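Local structure of response regulator receiver modulated diguanylate cyclase with PAS/PAC sensor (Desulfovibrio desulfuricans subsp. desulfuricans, 3CG0) at residues C[28-31]-C[35-38]; C[11-16]-C[75-80]. The protein is a probable diguanylate cyclase, here as its receiver domain alone, expected to make cyclic di-GMP under phosphorylation and PAS-sensor control. One frame throughout, in Å; residues are numbered along the deposited sequence. Where two conformers were deposited one is given.

Both contacts join a helix to the central parallel sheet of the receiver domain, on opposite faces of it. Contact 1 ties helix 19-32 to strand 35-40 at one edge of the sheet. It is local in sequence and only partly apolar: two buried residues meet, and an exposed glutamate and an aspartate share a water. Contact 2 lies deeper, between strand 11-15 and helix 70-80, and is formed by buried aliphatic side chains alone. The two contacts meet in the sheet, where strands 35-40 and 11-15 are neighbours and Asp35 and Leu37 probably hydrogen-bond to Val12. Leu29 of contact 1 also packs on Val12.

Contact 1: C[28-31]-C[35-38]; sequences QLES and DVLG
Leu29 and Val36 make the apolar part of this contact. Both point their CB toward the other segment. Leu29 CB lies 4.2 Å from Val36 CG1. The Leu29 side chain also packs on Ile14 of strand 11-15 and on Leu118 and Ile122 of helix 115-132. In Val36, CG1 almost eclipses the backbone N (chi1 10°), which suggests some strain in the model.

The polar part lies at the exposed side. The Glu30 chain bends at chi2 (96°) and its end comes nearer to the strand than its CB direction alone would suggest. It crosses Val36 at about a right angle. Glu30 OE1 comes within 3.4 Å of Val36 CG1, a van der Waals touch of carboxylate on methyl. The same OE1 is hydrogen-bonded to a water at 2.7 Å. That water is also 3.0 Å from Asp35 OD1. It lies between the two acids and can donate to either; it may not serve both at once, as other acceptors are in reach. The carboxylate oxygens Glu30 OE1 and Asp35 OD1 stay 5.1 Å apart, and the water between them probably eases their like charges.

Backbone bonds join the strand edge to edge with strand 11-15, among them one between Gly38 and Ile14. Helix 19-32 and strand 35-40 are the second and third elements of a beta-alpha-beta unit that begins with strand 11-15. This crossover opens the CheY-like receiver fold.

Contact 2: C[11-16]-C[75-80]; sequences GVLIVE and ARLAAG
Leu77 reaches from helix 70-80 to Leu13 and Val15 with a single methyl, CD1. This atom lies 4.1 Å from Leu13 CD2 and 4.2 Å from Val15 CG2. Those two methyls are themselves 3.7 Å apart, read from Leu13 CD2 to Val15 CG2. The three form a compact triangle, with Leu77 CD1 resting over the pair.

With CG anti to its carbonyl carbon (chi1 -62°), Leu77 projects from the helix and carries CD1 to the strand. Leu13 differs: its CG is anti to the backbone N (chi1 173°). Its chi2 of 145° departs from a staggered value. The two leucines approach at a slant, and branch ends do the touching. The backbones remain well apart: Leu13 CA and Leu77 CA are separated by 10.2 Å. The contact is purely apolar and all three residues are buried.

Neighbouring elements complete the packing. Ala58 of strand 57-61 touches both leucines. Helix 43-53 also adjoins the contact: Val47 and Ala50 meet Leu77, Ala46 meets Val15, and Leu53 meets Leu13. Beyond Val15, Glu16 lies close to Asp61, the predicted phosphorylation site. Helix 19-32 covers the other face of strand 11-15, through Leu25 on Ile14, which puts the strand between helices on both faces of the sheet.

Contact 1: C[28-31]-C[35-38]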
loop_
_atom_site.group_PDB
_atom_site.type_symbol
_atom_site.label_atom_id
_atom_site.label_comp_id
_atom_site.label_asym_id
_atom_site.label_seq_id
_atom_site.Cartn_x
_atom_site.Cartn_y
_atom_site.Cartn_z
ATOM N N GLN C 28 -22.412 -1.002 26.964
ATOM C CA GLN C 28 -21.342 -1.712 26.246
ATOM C C GLN C 28 -20.471 -0.813 25.381
ATOM O O GLN C 28 -19.263 -0.968 25.386
ATOM C CB GLN C 28 -21.902 -2.840 25.385
ATOM C CG GLN C 28 -22.320 -4.069 26.161
ATOM C CD GLN C 28 -22.863 -5.156 25.260
ATOM O OE1 GLN C 28 -23.949 -5.029 24.692
ATOM N NE2 GLN C 28 -22.113 -6.239 25.132
ATOM N N LEU C 29 -21.081 0.126 24.661
ATOM C CA LEU C 29 -20.338 1.011 23.771
ATOM C C LEU C 29 -19.507 2.026 24.523
ATOM O O LEU C 29 -18.377 2.309 24.134
ATOM C CB LEU C 29 -21.265 1.738 22.799
ATOM C CG LEU C 29 -21.903 0.890 21.699
ATOM C CD1 LEU C 29 -23.013 1.676 21.072
ATOM C CD2 LEU C 29 -20.885 0.522 20.677
ATOM N N GLU C 30 -20.074 2.567 25.595
ATOM C CA GLU C 30 -19.377 3.526 26.445
ATOM C C GLU C 30 -18.175 2.886 27.155
ATOM O O GLU C 30 -17.141 3.532 27.311
ATOM C CB GLU C 30 -20.338 4.109 27.471
ATOM C CG GLU C 30 -20.112 5.568 27.775
ATOM C CD GLU C 30 -21.012 6.469 26.957
ATOM O OE1 GLU C 30 -20.816 6.565 25.724
ATOM O OE2 GLU C 30 -21.916 7.086 27.558
ATOM N N SER C 31 -18.317 1.617 27.552
ATOM C CA SER C 31 -17.247 0.846 28.195
ATOM C C SER C 31 -16.089 0.531 27.245
ATOM O O SER C 31 -14.956 0.289 27.678
ATOM C CB SER C 31 -17.812 -0.463 28.758
ATOM O OG SER C 31 -18.978 -0.226 29.527
ATOM N N ASP C 35 -17.990 7.066 21.459
ATOM C CA ASP C 35 -18.934 8.122 21.768
ATOM C C ASP C 35 -20.274 7.745 21.137
ATOM O O ASP C 35 -20.352 7.553 19.927
ATOM C CB ASP C 35 -18.416 9.450 21.202
ATOM C CG ASP C 35 -19.201 10.663 21.694
ATOM O OD1 ASP C 35 -20.079 10.536 22.578
ATOM O OD2 ASP C 35 -18.929 11.768 21.181
ATOM N N VAL C 36 -21.323 7.604 21.946
ATOM C CA VAL C 36 -22.665 7.438 21.368
ATOM C C VAL C 36 -23.398 8.766 21.232
ATOM O O VAL C 36 -23.651 9.489 22.203
ATOM C CB VAL C 36 -23.496 6.211 21.927
ATOM C CG1 VAL C 36 -22.835 5.567 23.130
ATOM C CG2 VAL C 36 -24.995 6.533 22.133
ATOM N N LEU C 37 -23.687 9.082 19.980
ATOM C CA LEU C 37 -24.133 10.397 19.564
ATOM C C LEU C 37 -25.644 10.563 19.685
ATOM O O LEU C 37 -26.138 11.666 19.938
ATOM C CB LEU C 37 -23.692 10.632 18.116
ATOM C CG LEU C 37 -22.334 11.269 17.766
ATOM C CD1 LEU C 37 -21.212 10.994 18.756
ATOM C CD2 LEU C 37 -21.910 10.777 16.417
ATOM N N GLY C 38 -26.377 9.477 19.478
ATOM C CA GLY C 38 -27.827 9.515 19.586
ATOM C C GLY C 38 -28.423 8.141 19.709
ATOM O O GLY C 38 -27.840 7.159 19.247
HETATM O O HOH W 1 -21.523 8.968 24.720
#

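Contact 2: C[11-16]-C[75-80]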
loop_
_atom_site.group_PDB
_atom_site.type_symbol
_atom_site.label_atom_id
_atom_site.label_comp_id
_atom_site.label_asym_id
_atom_site.label_seq_id
_atom_site.Cartn_x
_atom_site.Cartn_y
_atom_site.Cartn_z
ATOM N N GLY C 11 -17.986 7.748 16.387
ATOM C CA GLY C 11 -19.319 8.195 16.772
ATOM C C GLY C 11 -20.418 7.242 16.342
ATOM O O GLY C 11 -20.673 7.069 15.154
ATOM N N VAL C 12 -21.080 6.641 17.323
ATOM C CA VAL C 12 -22.052 5.585 17.081
ATOM C C VAL C 12 -23.491 6.111 17.240
ATOM O O VAL C 12 -23.804 6.806 18.197
ATOM C CB VAL C 12 -21.770 4.364 18.005
ATOM C CG1 VAL C 12 -22.701 3.208 17.702
ATOM C CG2 VAL C 12 -20.294 3.895 17.864
ATOM N N LEU C 13 -24.351 5.786 16.282
ATOM C CA LEU C 13 -25.765 6.149 16.341
ATOM C C LEU C 13 -26.575 4.858 16.489
ATOM O O LEU C 13 -26.344 3.909 15.747
ATOM C CB LEU C 13 -26.127 6.928 15.074
ATOM C CG LEU C 13 -27.546 7.346 14.679
ATOM C CD1 LEU C 13 -27.499 8.687 13.974
ATOM C CD2 LEU C 13 -28.196 6.329 13.775
ATOM N N ILE C 14 -27.488 4.807 17.464
ATOM C CA ILE C 14 -28.256 3.589 17.753
ATOM C C ILE C 14 -29.727 3.793 17.375
ATOM O O ILE C 14 -30.326 4.807 17.714
ATOM C CB ILE C 14 -28.177 3.187 19.239
ATOM C CG1 ILE C 14 -26.729 2.955 19.680
ATOM C CG2 ILE C 14 -29.001 1.931 19.518
ATOM C CD1 ILE C 14 -26.598 2.648 21.171
ATOM N N VAL C 15 -30.281 2.841 16.636
ATOM C CA VAL C 15 -31.691 2.838 16.288
ATOM C C VAL C 15 -32.272 1.545 16.847
ATOM O O VAL C 15 -31.991 0.463 16.334
ATOM C CB VAL C 15 -31.914 2.890 14.769
ATOM C CG1 VAL C 15 -33.359 3.267 14.458
ATOM C CG2 VAL C 15 -30.990 3.877 14.122
ATOM N N GLU C 16 -33.072 1.662 17.905
ATOM C CA GLU C 16 -33.481 0.507 18.689
ATOM C C GLU C 16 -34.783 0.812 19.411
ATOM O O GLU C 16 -34.877 1.827 20.109
ATOM C CB GLU C 16 -32.382 0.180 19.700
ATOM C CG GLU C 16 -32.752 -0.842 20.753
ATOM C CD GLU C 16 -32.786 -2.249 20.206
ATOM O OE1 GLU C 16 -31.766 -2.688 19.626
ATOM O OE2 GLU C 16 -33.831 -2.916 20.366
ATOM N N ALA C 75 -31.365 1.398 5.039
ATOM C CA ALA C 75 -31.260 1.789 3.618
ATOM C C ALA C 75 -31.036 3.278 3.441
ATOM O O ALA C 75 -30.180 3.686 2.656
ATOM C CB ALA C 75 -32.492 1.349 2.827
ATOM N N ARG C 76 -31.764 4.090 4.201
ATOM C CA ARG C 76 -31.606 5.533 4.103
ATOM C C ARG C 76 -30.341 6.075 4.747
ATOM O O ARG C 76 -29.693 6.957 4.185
ATOM C CB ARG C 76 -32.848 6.258 4.612
ATOM C CG ARG C 76 -33.865 6.480 3.504
ATOM C CD ARG C 76 -35.261 6.686 4.050
ATOM N NE ARG C 76 -36.267 6.721 2.987
ATOM C CZ ARG C 76 -36.891 5.653 2.487
ATOM N NH1 ARG C 76 -36.625 4.429 2.937
ATOM N NH2 ARG C 76 -37.792 5.814 1.524
ATOM N N LEU C 77 -29.986 5.551 5.913
ATOM C CA LEU C 77 -28.732 5.928 6.571
ATOM C C LEU C 77 -27.511 5.540 5.728
ATOM O O LEU C 77 -26.563 6.319 5.611
ATOM C CB LEU C 77 -28.649 5.303 7.975
ATOM C CG LEU C 77 -29.706 5.706 9.017
ATOM C CD1 LEU C 77 -29.632 4.816 10.237
ATOM C CD2 LEU C 77 -29.598 7.166 9.409
ATOM N N ALA C 78 -27.548 4.345 5.136
ATOM C CA ALA C 78 -26.443 3.822 4.308
ATOM C C ALA C 78 -26.231 4.552 2.993
ATOM O O ALA C 78 -25.102 4.643 2.509
ATOM C CB ALA C 78 -26.624 2.346 4.038
ATOM N N ALA C 79 -27.318 5.053 2.413
ATOM C CA ALA C 79 -27.269 5.685 1.100
ATOM C C ALA C 79 -27.176 7.197 1.190
ATOM O O ALA C 79 -26.427 7.813 0.440
ATOM C CB ALA C 79 -28.470 5.279 0.281
ATOM N N GLY C 80 -27.927 7.785 2.117
ATOM C CA GLY C 80 -28.029 9.239 2.228
ATOM C C GLY C 80 -27.003 9.896 3.128
ATOM O O GLY C 80 -26.714 11.085 2.973
#